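PDB 4BZ4: copper-repressible polypeptide from Methylomicrobium album, which binds copper(I) at the cell surface of this methanotroph, where it probably serves in copper acquisition. Local coordinates for residues I94-A100 with I143-N149; V79-T85 with T223-S229; Y116-G120 with Q166-Y170. All coordinates share one frame. Numbering follows the deposited sequence.

Interaction 1: I94-A100 with I143-N149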
loop_
_atom_site.group_PDB
_atom_site.type_symbol
_atom_site.label_atom_id
_atom_site.label_comp_id
_atom_site.label_asym_id
_atom_site.label_seq_id
_atom_site.Cartn_x
_atom_site.Cartn_y
_atom_site.Cartn_z
ATOM N N ILE A 94 -4.125 -1.146 -0.740
ATOM C CA ILE A 94 -3.387 -0.703 0.387
ATOM C C ILE A 94 -3.087 -1.850 1.347
ATOM O O ILE A 94 -3.846 -2.805 1.454
ATOM C CB ILE A 94 -4.118 0.396 1.176
ATOM C CG1 ILE A 94 -3.372 0.989 2.360
ATOM C CG2 ILE A 94 -5.450 -0.111 1.689
ATOM C CD1 ILE A 94 -4.077 2.209 2.900
ATOM N N THR A 95 -1.874 -1.768 1.943
ATOM C CA THR A 95 -1.467 -2.625 3.073
ATOM C C THR A 95 -1.068 -1.693 4.198
ATOM O O THR A 95 -0.317 -0.748 3.964
ATOM C CB THR A 95 -0.353 -3.638 2.689
ATOM O OG1 THR A 95 -0.799 -4.471 1.614
ATOM C CG2 THR A 95 0.100 -4.459 3.883
ATOM N N VAL A 96 -1.562 -2.001 5.418
ATOM C CA VAL A 96 -1.179 -1.268 6.626
ATOM C C VAL A 96 -0.422 -2.182 7.603
ATOM O O VAL A 96 -0.861 -3.294 7.895
ATOM C CB VAL A 96 -2.417 -0.753 7.356
ATOM C CG1 VAL A 96 -2.021 0.013 8.601
ATOM C CG2 VAL A 96 -3.280 0.076 6.456
ATOM N N TRP A 97 0.766 -1.707 8.048
ATOM C CA TRP A 97 1.479 -2.276 9.154
ATOM C C TRP A 97 1.653 -1.307 10.310
ATOM O O TRP A 97 1.660 -0.099 10.115
ATOM C CB TRP A 97 2.903 -2.692 8.697
ATOM C CG TRP A 97 3.038 -3.735 7.609
ATOM C CD1 TRP A 97 3.191 -5.095 7.774
ATOM C CD2 TRP A 97 3.099 -3.498 6.186
ATOM N NE1 TRP A 97 3.354 -5.707 6.556
ATOM C CE2 TRP A 97 3.280 -4.756 5.556
ATOM C CE3 TRP A 97 3.067 -2.345 5.366
ATOM C CZ2 TRP A 97 3.478 -4.892 4.200
ATOM C CZ3 TRP A 97 3.215 -2.493 4.020
ATOM C CH2 TRP A 97 3.402 -3.751 3.438
ATOM N N TYR A 98 1.857 -1.847 11.502
ATOM C CA TYR A 98 2.341 -1.108 12.645
ATOM C C TYR A 98 3.883 -1.218 12.698
ATOM O O TYR A 98 4.425 -2.344 12.672
ATOM C CB TYR A 98 1.783 -1.728 13.915
ATOM C CG TYR A 98 2.365 -1.119 15.171
ATOM C CD1 TYR A 98 2.233 0.245 15.397
ATOM C CD2 TYR A 98 2.965 -1.902 16.132
ATOM C CE1 TYR A 98 2.744 0.843 16.568
ATOM C CE2 TYR A 98 3.488 -1.312 17.300
ATOM C CZ TYR A 98 3.356 0.023 17.512
ATOM O OH TYR A 98 3.830 0.652 18.714
ATOM N N ARG A 99 4.528 -0.060 12.735
ATOM C CA ARG A 99 5.961 0.002 12.720
ATOM C C ARG A 99 6.407 0.073 14.169
ATOM O O ARG A 99 6.493 1.169 14.808
ATOM C CB ARG A 99 6.401 1.225 11.931
ATOM C CG ARG A 99 7.868 1.400 11.702
ATOM C CD ARG A 99 8.547 0.280 10.952
ATOM N NE ARG A 99 9.940 0.657 11.012
ATOM C CZ ARG A 99 10.538 1.545 10.195
ATOM N NH1 ARG A 99 9.933 2.076 9.151
ATOM N NH2 ARG A 99 11.777 1.932 10.467
ATOM N N ALA A 100 6.639 -1.095 14.743
ATOM C CA ALA A 100 6.844 -1.234 16.191
ATOM C C ALA A 100 8.225 -0.773 16.645
ATOM O O ALA A 100 9.223 -0.981 15.959
ATOM C CB ALA A 100 6.626 -2.650 16.611
ATOM N N ILE A 143 10.506 -3.532 12.409
ATOM C CA ILE A 143 9.498 -4.516 12.801
ATOM C C ILE A 143 8.153 -3.941 12.271
ATOM O O ILE A 143 7.767 -2.834 12.684
ATOM C CB ILE A 143 9.439 -4.750 14.335
ATOM C CG1 ILE A 143 10.824 -5.197 14.870
ATOM C CG2 ILE A 143 8.253 -5.632 14.691
ATOM C CD1 ILE A 143 10.913 -5.219 16.403
ATOM N N MET A 144 7.568 -4.646 11.333
ATOM C CA MET A 144 6.269 -4.233 10.720
ATOM C C MET A 144 5.236 -5.353 10.942
ATOM O O MET A 144 5.352 -6.416 10.331
ATOM C CB MET A 144 6.498 -3.869 9.257
ATOM C CG MET A 144 7.393 -2.616 9.138
ATOM S SD MET A 144 7.928 -2.342 7.445
ATOM C CE MET A 144 6.316 -2.025 6.658
ATOM N N LYS A 145 4.278 -5.103 11.836
ATOM C CA LYS A 145 3.262 -6.056 12.199
ATOM C C LYS A 145 2.081 -5.761 11.300
ATOM O O LYS A 145 1.570 -4.641 11.269
ATOM C CB LYS A 145 2.815 -5.868 13.649
ATOM C CG LYS A 145 3.930 -5.936 14.676
ATOM C CD LYS A 145 3.368 -5.829 16.073
ATOM C CE LYS A 145 4.444 -5.723 17.158
ATOM N NZ LYS A 145 3.737 -5.623 18.468
ATOM N N PHE A 146 1.674 -6.747 10.543
ATOM C CA PHE A 146 0.519 -6.604 9.641
ATOM C C PHE A 146 -0.725 -6.261 10.355
ATOM O O PHE A 146 -1.037 -6.882 11.368
ATOM C CB PHE A 146 0.336 -7.879 8.856
ATOM C CG PHE A 146 -0.855 -7.859 7.946
ATOM C CD1 PHE A 146 -0.763 -7.225 6.723
ATOM C CD2 PHE A 146 -2.084 -8.333 8.359
ATOM C CE1 PHE A 146 -1.809 -7.206 5.867
ATOM C CE2 PHE A 146 -3.180 -8.272 7.519
ATOM C CZ PHE A 146 -3.069 -7.689 6.267
ATOM N N ILE A 147 -1.431 -5.258 9.864
ATOM C CA ILE A 147 -2.710 -4.785 10.444
ATOM C C ILE A 147 -3.880 -5.157 9.568
ATOM O O ILE A 147 -4.772 -5.875 9.977
ATOM C CB ILE A 147 -2.689 -3.265 10.760
ATOM C CG1 ILE A 147 -1.613 -2.940 11.802
ATOM C CG2 ILE A 147 -4.064 -2.756 11.114
ATOM C CD1 ILE A 147 -1.782 -3.585 13.149
ATOM N N THR A 148 -3.853 -4.753 8.283
ATOM C CA THR A 148 -4.944 -5.026 7.387
ATOM C C THR A 148 -4.514 -4.713 5.956
ATOM O O THR A 148 -3.427 -4.082 5.725
ATOM C CB THR A 148 -6.219 -4.209 7.755
ATOM O OG1 THR A 148 -7.364 -4.780 7.076
ATOM C CG2 THR A 148 -6.116 -2.786 7.416
ATOM N N ASN A 149 -5.312 -5.083 4.992
ATOM C CA ASN A 149 -5.089 -4.655 3.624
ATOM C C ASN A 149 -6.421 -4.608 2.918
ATOM O O ASN A 149 -7.457 -4.980 3.487
ATOM C CB ASN A 149 -3.994 -5.491 2.899
ATOM C CG ASN A 149 -4.439 -6.881 2.494
ATOM O OD1 ASN A 149 -5.652 -7.132 2.271
ATOM N ND2 ASN A 149 -3.535 -7.758 2.345
HETATM O O HOH W 1 10.357 -0.897 13.466
#
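Ile-143 opens the pairing: its O accepts a hydrogen bond from Ala-100 N at 2.9 Å. Ile-143 N donates to water 1 (2.8 Å), which also accepts from Arg-99 NE (2.9 Å) and can donate to Ala-100 O (2.7 Å). The guanidinium continues to Thr-107 O and Leu-108 O. Met-144 CE packs over one face of the indole, 3.5 Å from Trp-97 CE3, and Met-144 SD, 5.3 Å from the centroid of the Trp-97 five-membered ring, makes a Met-aromatic contact. Lys-145 and Tyr-98 form a hydrogen-bonded antiparallel pair. Tyr-98 N reaches Lys-145 O at 2.8 Å, and Lys-145 N reaches Tyr-98 O at 2.9 Å. Lys-145 NZ forms a salt bridge with Glu-188. Phe-146 pairs with Trp-97 without hydrogen bonds between them. The edge of the Phe-146 ring, at CE1, is 3.9 Å from Thr-95 CG2.

Next comes a classic beta bulge. Strands 92-99 and 137-152 are antiparallel neighbours in the larger mixed sheet. Ile-147 and Thr-148 both face Val-96, and the register shifts by one residue. Ile-147 N donates to Val-96 O at 2.8 Å, while Thr-148 N makes a weak 3.4 Å bond to the same oxygen. Thr-148 O accepts from Val-96 N at 2.8 Å. Asn-149 CB is 3.6 Å from Thr-95 OG1, which is hydrogen-bonded to Gln-118 O. The Asn-149 amide group bonds to Gln-168 O and Tyr-170 N.

Interaction 2: V79-T85 with T223-S229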
loop_
_atom_site.group_PDB
_atom_site.type_symbol
_atom_site.label_atom_id
_atom_site.label_comp_id
_atom_site.label_asym_id
_atom_site.label_seq_id
_atom_site.Cartn_x
_atom_site.Cartn_y
_atom_site.Cartn_z
ATOM N N VAL A 79 -9.826 3.743 12.873
ATOM C CA VAL A 79 -9.296 4.615 11.807
ATOM C C VAL A 79 -9.848 4.080 10.507
ATOM O O VAL A 79 -9.897 2.858 10.317
ATOM C CB VAL A 79 -7.771 4.543 11.847
ATOM C CG1 VAL A 79 -7.176 5.271 10.658
ATOM C CG2 VAL A 79 -7.225 5.098 13.159
ATOM N N THR A 80 -10.122 4.984 9.551
ATOM C CA THR A 80 -10.488 4.611 8.198
ATOM C C THR A 80 -9.504 5.265 7.271
ATOM O O THR A 80 -9.120 6.405 7.495
ATOM C CB THR A 80 -11.887 5.145 7.839
ATOM O OG1 THR A 80 -12.818 4.495 8.736
ATOM C CG2 THR A 80 -12.300 4.810 6.398
ATOM N N ILE A 81 -9.065 4.515 6.278
ATOM C CA ILE A 81 -8.315 5.129 5.144
ATOM C C ILE A 81 -9.073 4.855 3.874
ATOM O O ILE A 81 -9.456 3.693 3.591
ATOM C CB ILE A 81 -6.901 4.554 5.037
ATOM C CG1 ILE A 81 -6.147 4.718 6.370
ATOM C CG2 ILE A 81 -6.095 5.214 3.905
ATOM C CD1 ILE A 81 -4.725 4.169 6.387
ATOM N N ALA A 82 -9.364 5.898 3.108
ATOM C CA ALA A 82 -10.113 5.841 1.902
ATOM C C ALA A 82 -9.252 6.250 0.763
ATOM O O ALA A 82 -8.624 7.304 0.830
ATOM C CB ALA A 82 -11.301 6.747 1.953
ATOM N N LEU A 83 -9.325 5.465 -0.325
ATOM C CA LEU A 83 -8.587 5.715 -1.529
ATOM C C LEU A 83 -9.566 5.908 -2.626
ATOM O O LEU A 83 -10.530 5.126 -2.766
ATOM C CB LEU A 83 -7.744 4.482 -1.880
ATOM C CG LEU A 83 -6.818 3.967 -0.794
ATOM C CD1 LEU A 83 -5.931 2.840 -1.368
ATOM C CD2 LEU A 83 -5.910 4.998 -0.257
ATOM N N THR A 84 -9.317 6.885 -3.482
ATOM C CA THR A 84 -10.159 7.076 -4.664
ATOM C C THR A 84 -9.268 7.428 -5.873
ATOM O O THR A 84 -8.194 8.028 -5.693
ATOM C CB THR A 84 -11.205 8.205 -4.482
ATOM O OG1 THR A 84 -10.560 9.405 -4.077
ATOM C CG2 THR A 84 -12.149 7.900 -3.379
ATOM N N THR A 85 -9.717 7.084 -7.070
ATOM C CA THR A 85 -9.019 7.441 -8.296
ATOM C C THR A 85 -10.001 7.759 -9.363
ATOM O O THR A 85 -11.095 7.180 -9.403
ATOM C CB THR A 85 -8.081 6.323 -8.776
ATOM O OG1 THR A 85 -7.193 6.780 -9.842
ATOM C CG2 THR A 85 -8.816 5.078 -9.176
ATOM N N THR A 223 -2.645 8.848 -10.300
ATOM C CA THR A 223 -2.989 9.471 -9.026
ATOM C C THR A 223 -4.057 8.723 -8.269
ATOM O O THR A 223 -5.058 8.357 -8.869
ATOM C CB THR A 223 -3.490 10.880 -9.267
ATOM O OG1 THR A 223 -2.388 11.650 -9.780
ATOM C CG2 THR A 223 -3.925 11.504 -7.979
ATOM N N VAL A 224 -3.766 8.433 -6.997
ATOM C CA VAL A 224 -4.755 7.947 -6.041
ATOM C C VAL A 224 -4.848 8.927 -4.892
ATOM O O VAL A 224 -3.885 9.214 -4.213
ATOM C CB VAL A 224 -4.346 6.568 -5.460
ATOM C CG1 VAL A 224 -5.384 6.038 -4.471
ATOM C CG2 VAL A 224 -4.178 5.564 -6.549
ATOM N N HIS A 225 -6.032 9.462 -4.683
ATOM C CA HIS A 225 -6.299 10.330 -3.574
ATOM C C HIS A 225 -6.530 9.518 -2.280
ATOM O O HIS A 225 -7.340 8.588 -2.287
ATOM C CB HIS A 225 -7.522 11.164 -3.863
ATOM C CG HIS A 225 -7.775 12.234 -2.838
ATOM N ND1 HIS A 225 -7.021 13.395 -2.766
ATOM C CD2 HIS A 225 -8.713 12.340 -1.861
ATOM C CE1 HIS A 225 -7.448 14.129 -1.751
ATOM N NE2 HIS A 225 -8.497 13.531 -1.208
ATOM N N VAL A 226 -5.888 9.978 -1.215
ATOM C CA VAL A 226 -5.887 9.278 0.076
ATOM C C VAL A 226 -6.421 10.154 1.170
ATOM O O VAL A 226 -5.916 11.270 1.356
ATOM C CB VAL A 226 -4.480 8.812 0.457
ATOM C CG1 VAL A 226 -4.455 8.060 1.798
ATOM C CG2 VAL A 226 -3.900 7.994 -0.666
ATOM N N GLU A 227 -7.385 9.655 1.955
ATOM C CA GLU A 227 -7.912 10.431 3.038
ATOM C C GLU A 227 -7.801 9.525 4.260
ATOM O O GLU A 227 -8.341 8.395 4.218
ATOM C CB GLU A 227 -9.343 10.826 2.725
ATOM C CG GLU A 227 -10.151 11.464 3.852
ATOM C CD GLU A 227 -9.609 12.833 4.222
ATOM O OE1 GLU A 227 -9.318 13.607 3.276
ATOM O OE2 GLU A 227 -9.486 13.123 5.431
ATOM N N VAL A 228 -7.172 10.026 5.303
ATOM C CA VAL A 228 -7.044 9.253 6.576
ATOM C C VAL A 228 -7.944 9.902 7.622
ATOM O O VAL A 228 -7.760 11.104 7.897
ATOM C CB VAL A 228 -5.584 9.198 7.081
ATOM C CG1 VAL A 228 -5.467 8.310 8.347
ATOM C CG2 VAL A 228 -4.699 8.673 5.999
ATOM N N SER A 229 -8.898 9.130 8.196
ATOM C CA SER A 229 -9.859 9.645 9.197
ATOM C C SER A 229 -9.287 9.293 10.508
ATOM O O SER A 229 -9.416 8.095 10.958
ATOM C CB SER A 229 -11.241 9.037 9.026
ATOM O OG SER A 229 -11.737 9.335 7.751
HETATM O O HOH W 2 -9.996 9.270 -1.019
#
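The two strands run antiparallel, with 158° between their N-to-C directions and a closest axis approach of 4.7 Å. They are the two inner strands of a four-stranded antiparallel sheet. Strand 42-47 flanks 222-229, and strand 179-184 flanks 79-84. The register is unbroken from Thr-80 opposite Ser-229 to Thr-84 opposite His-225. Hydrogen-bonded pairs occur at every second residue. Ala-82 N to Glu-227 O and Glu-227 N to Ala-82 O are both 2.9 Å. Thr-84 N to His-225 O is 2.9 Å, and His-225 N to Thr-84 O is 2.8 Å. At the other end, Ser-229 N to Thr-80 O is short at 2.8 Å, but Thr-80 N to Ser-229 O is weak at 3.5 Å. At the non-hydrogen-bonded positions CA-H...O contacts lie beside the main bonds, as from Leu-83 CA to His-225 O at 3.2 Å.

The two faces differ in chemistry. Ile-81, Leu-83, Val-226 and Val-228 lie on the buried face. Leu-83 CD2 meets Val-226 CG2 at 3.6 Å, and Ile-81 CG2 meets Val-226 CG1 at 3.9 Å. Ile-81 and Leu-83 also pack on Ile-94 of strand 92-99, which joins this sheet to the larger one. The other face carries Thr-80, Ala-82, Thr-84, His-225, Glu-227 and Ser-229. His-225 ND1 bonds to Asp-44, and Glu-227 OE2 bonds to Thr-41. Water 2 donates to His-225 O at 3.0 Å and is hydrogen-bonded to Thr-84 OG1 at 3.1 Å. Beyond the last pair, Thr-85 OG1 donates to Thr-223 O at 2.8 Å.

Interaction 3: Y116-G120 with Q166-Y170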
loop_
_atom_site.group_PDB
_atom_site.type_symbol
_atom_site.label_atom_id
_atom_site.label_comp_id
_atom_site.label_asym_id
_atom_site.label_seq_id
_atom_site.Cartn_x
_atom_site.Cartn_y
_atom_site.Cartn_z
ATOM N N TYR A 116 7.604 -6.421 -1.700
ATOM C CA TYR A 116 6.892 -6.720 -0.464
ATOM C C TYR A 116 5.755 -7.668 -0.699
ATOM O O TYR A 116 5.105 -7.675 -1.736
ATOM C CB TYR A 116 6.374 -5.409 0.199
ATOM C CG TYR A 116 5.401 -4.614 -0.606
ATOM C CD1 TYR A 116 4.034 -4.859 -0.589
ATOM C CD2 TYR A 116 5.828 -3.588 -1.401
ATOM C CE1 TYR A 116 3.161 -4.108 -1.352
ATOM C CE2 TYR A 116 4.967 -2.817 -2.181
ATOM C CZ TYR A 116 3.642 -3.055 -2.191
ATOM O OH TYR A 116 2.762 -2.333 -2.939
ATOM N N LYS A 117 5.559 -8.529 0.270
ATOM C CA LYS A 117 4.327 -9.321 0.299
ATOM C C LYS A 117 3.179 -8.412 0.822
ATOM O O LYS A 117 3.387 -7.576 1.721
ATOM C CB LYS A 117 4.500 -10.553 1.248
ATOM C CG LYS A 117 3.441 -11.614 1.060
ATOM C CD LYS A 117 3.605 -12.406 -0.207
ATOM C CE LYS A 117 2.525 -13.513 -0.339
ATOM N NZ LYS A 117 2.744 -14.285 -1.566
ATOM N N GLN A 118 1.980 -8.568 0.267
ATOM C CA GLN A 118 0.844 -7.703 0.562
ATOM C C GLN A 118 0.214 -7.932 1.958
ATOM O O GLN A 118 -0.623 -7.145 2.364
ATOM C CB GLN A 118 -0.252 -7.777 -0.530
ATOM C CG GLN A 118 0.232 -7.548 -1.956
ATOM C CD GLN A 118 1.000 -8.731 -2.552
ATOM O OE1 GLN A 118 1.126 -9.831 -1.979
ATOM N NE2 GLN A 118 1.486 -8.534 -3.746
ATOM N N PHE A 119 0.629 -9.045 2.563
ATOM C CA PHE A 119 0.162 -9.460 3.915
ATOM C C PHE A 119 1.364 -10.074 4.598
ATOM O O PHE A 119 2.379 -10.314 3.926
ATOM C CB PHE A 119 -1.053 -10.416 3.892
ATOM C CG PHE A 119 -0.900 -11.590 2.980
ATOM C CD1 PHE A 119 -0.306 -12.780 3.405
ATOM C CD2 PHE A 119 -1.332 -11.521 1.661
ATOM C CE1 PHE A 119 -0.183 -13.848 2.554
ATOM C CE2 PHE A 119 -1.173 -12.615 0.788
ATOM C CZ PHE A 119 -0.624 -13.803 1.258
ATOM N N GLY A 120 1.242 -10.357 5.874
ATOM C CA GLY A 120 2.378 -10.892 6.630
ATOM C C GLY A 120 3.275 -9.825 7.188
ATOM O O GLY A 120 3.236 -8.651 6.830
ATOM N N GLN A 166 -5.138 -15.626 -3.729
ATOM C CA GLN A 166 -4.561 -15.641 -2.393
ATOM C C GLN A 166 -5.613 -15.039 -1.488
ATOM O O GLN A 166 -6.005 -13.912 -1.669
ATOM C CB GLN A 166 -3.203 -14.914 -2.283
ATOM C CG GLN A 166 -2.140 -15.555 -3.129
ATOM C CD GLN A 166 -0.800 -14.948 -2.840
ATOM O OE1 GLN A 166 -0.129 -15.314 -1.869
ATOM N NE2 GLN A 166 -0.440 -13.947 -3.621
ATOM N N SER A 167 -6.015 -15.793 -0.452
ATOM C CA SER A 167 -7.112 -15.400 0.455
ATOM C C SER A 167 -6.864 -14.086 1.210
ATOM O O SER A 167 -7.772 -13.312 1.463
ATOM C CB SER A 167 -7.273 -16.502 1.460
ATOM O OG SER A 167 -7.420 -17.764 0.839
ATOM N N GLN A 168 -5.611 -13.821 1.551
ATOM C CA GLN A 168 -5.238 -12.703 2.387
ATOM C C GLN A 168 -4.988 -11.452 1.586
ATOM O O GLN A 168 -4.598 -10.448 2.149
ATOM C CB GLN A 168 -3.995 -13.116 3.240
ATOM C CG GLN A 168 -4.295 -14.139 4.309
ATOM C CD GLN A 168 -3.024 -14.729 4.904
ATOM O OE1 GLN A 168 -2.463 -14.219 5.972
ATOM N NE2 GLN A 168 -2.521 -15.674 4.236
ATOM N N LEU A 169 -5.205 -11.519 0.280
ATOM C CA LEU A 169 -5.239 -10.347 -0.527
ATOM C C LEU A 169 -6.694 -9.900 -0.479
ATOM O O LEU A 169 -7.512 -10.448 -1.232
ATOM C CB LEU A 169 -4.740 -10.792 -1.882
ATOM C CG LEU A 169 -4.267 -9.752 -2.839
ATOM C CD1 LEU A 169 -2.847 -9.417 -2.424
ATOM C CD2 LEU A 169 -4.333 -10.443 -4.190
ATOM N N TYR A 170 -7.036 -8.978 0.400
ATOM C CA TYR A 170 -8.480 -8.785 0.735
ATOM C C TYR A 170 -9.217 -8.073 -0.375
ATOM O O TYR A 170 -9.035 -6.864 -0.601
ATOM C CB TYR A 170 -8.633 -8.077 2.038
ATOM C CG TYR A 170 -8.322 -8.864 3.321
ATOM C CD1 TYR A 170 -8.268 -10.242 3.344
ATOM C CD2 TYR A 170 -8.148 -8.194 4.497
ATOM C CE1 TYR A 170 -8.101 -10.903 4.553
ATOM C CE2 TYR A 170 -7.897 -8.841 5.701
ATOM C CZ TYR A 170 -7.946 -10.208 5.705
ATOM O OH TYR A 170 -7.783 -10.846 6.954
HETATM O O HOH W 3 1.810 -12.135 -3.182
#
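Phe-119 is the main side chain of this contact and has the largest covered area of either segment. Its p rotamer (chi1 50°) points the ring at the type I beta turn formed by Gln-166 to Leu-169. That turn is closed by Leu-169 N to Gln-166 O at 3.2 Å. Gln-168 comes from the turn with chi1 m and chi2 t. Its CB sits over one face of the ring, 3.5 Å from the centroid of Phe-119 and 13° off the normal. This is a CH-pi contact. Gln-168 NE2 is 3.4 Å from Phe-119 CE1. The edge of the ring meets Gln-166, whose OE1 is 3.5 Å from Phe-119 CZ.

Lys-117 leaves the backbone sideways. A p kink at chi2 and t torsions at chi3 and chi4 bring its end to the turn. There Lys-117 NZ donates to Gln-166 OE1 at 3.1 Å. Water 3 joins three side chains: it accepts from Lys-117 NZ (2.8 Å) and Gln-166 NE2 (2.9 Å) and donates to Gln-118 OE1 (2.7 Å). Gln-118 folds back at chi2 (p), and its NE2 bonds to Trp-52 O and Tyr-59 O. Gln-166 NE2 also bonds to Tyr-53 OH. Leu-169, with chi1 t and chi2 p, brings CD1 to 3.6 Å from Gln-118 CB, and it also packs on Trp-52 and Tyr-53.

Neither segment has regular secondary structure. Asn-149 ND2 of strand 137-152 is hydrogen-bonded to both Gln-118 O and Gln-168 O. The arrangement is loop-to-loop packing: a type I beta turn between strands 137-152 and 171-172 meets the loop between strands 110-111 and 122-124.

In the fold
Interactions 1 and 2 are strand pairings in two different sheets, and interaction 3 joins two loops. All three are partly buried. Interaction 1 has no exposed residue in contact. Interaction 2 buries its apolar face and leaves a mostly polar face outward. Interaction 3 buries Gln-118 and Leu-169, with Gln-168 exposed. The sheets meet through apolar packing: Ile-94 CD1 lies 3.8 Å from Ile-81 CG2. Backbone bonding is regular in interaction 2 but interrupted by a bulge in interaction 1. Interaction 3 relies on side chains and water. It borders interaction 1 through a probable hydrogen bond, Thr-95 OG1 to Gln-118 O (2.8 Å). Interactions 2 and 3 do not touch; their nearest atoms are about 10 Å apart.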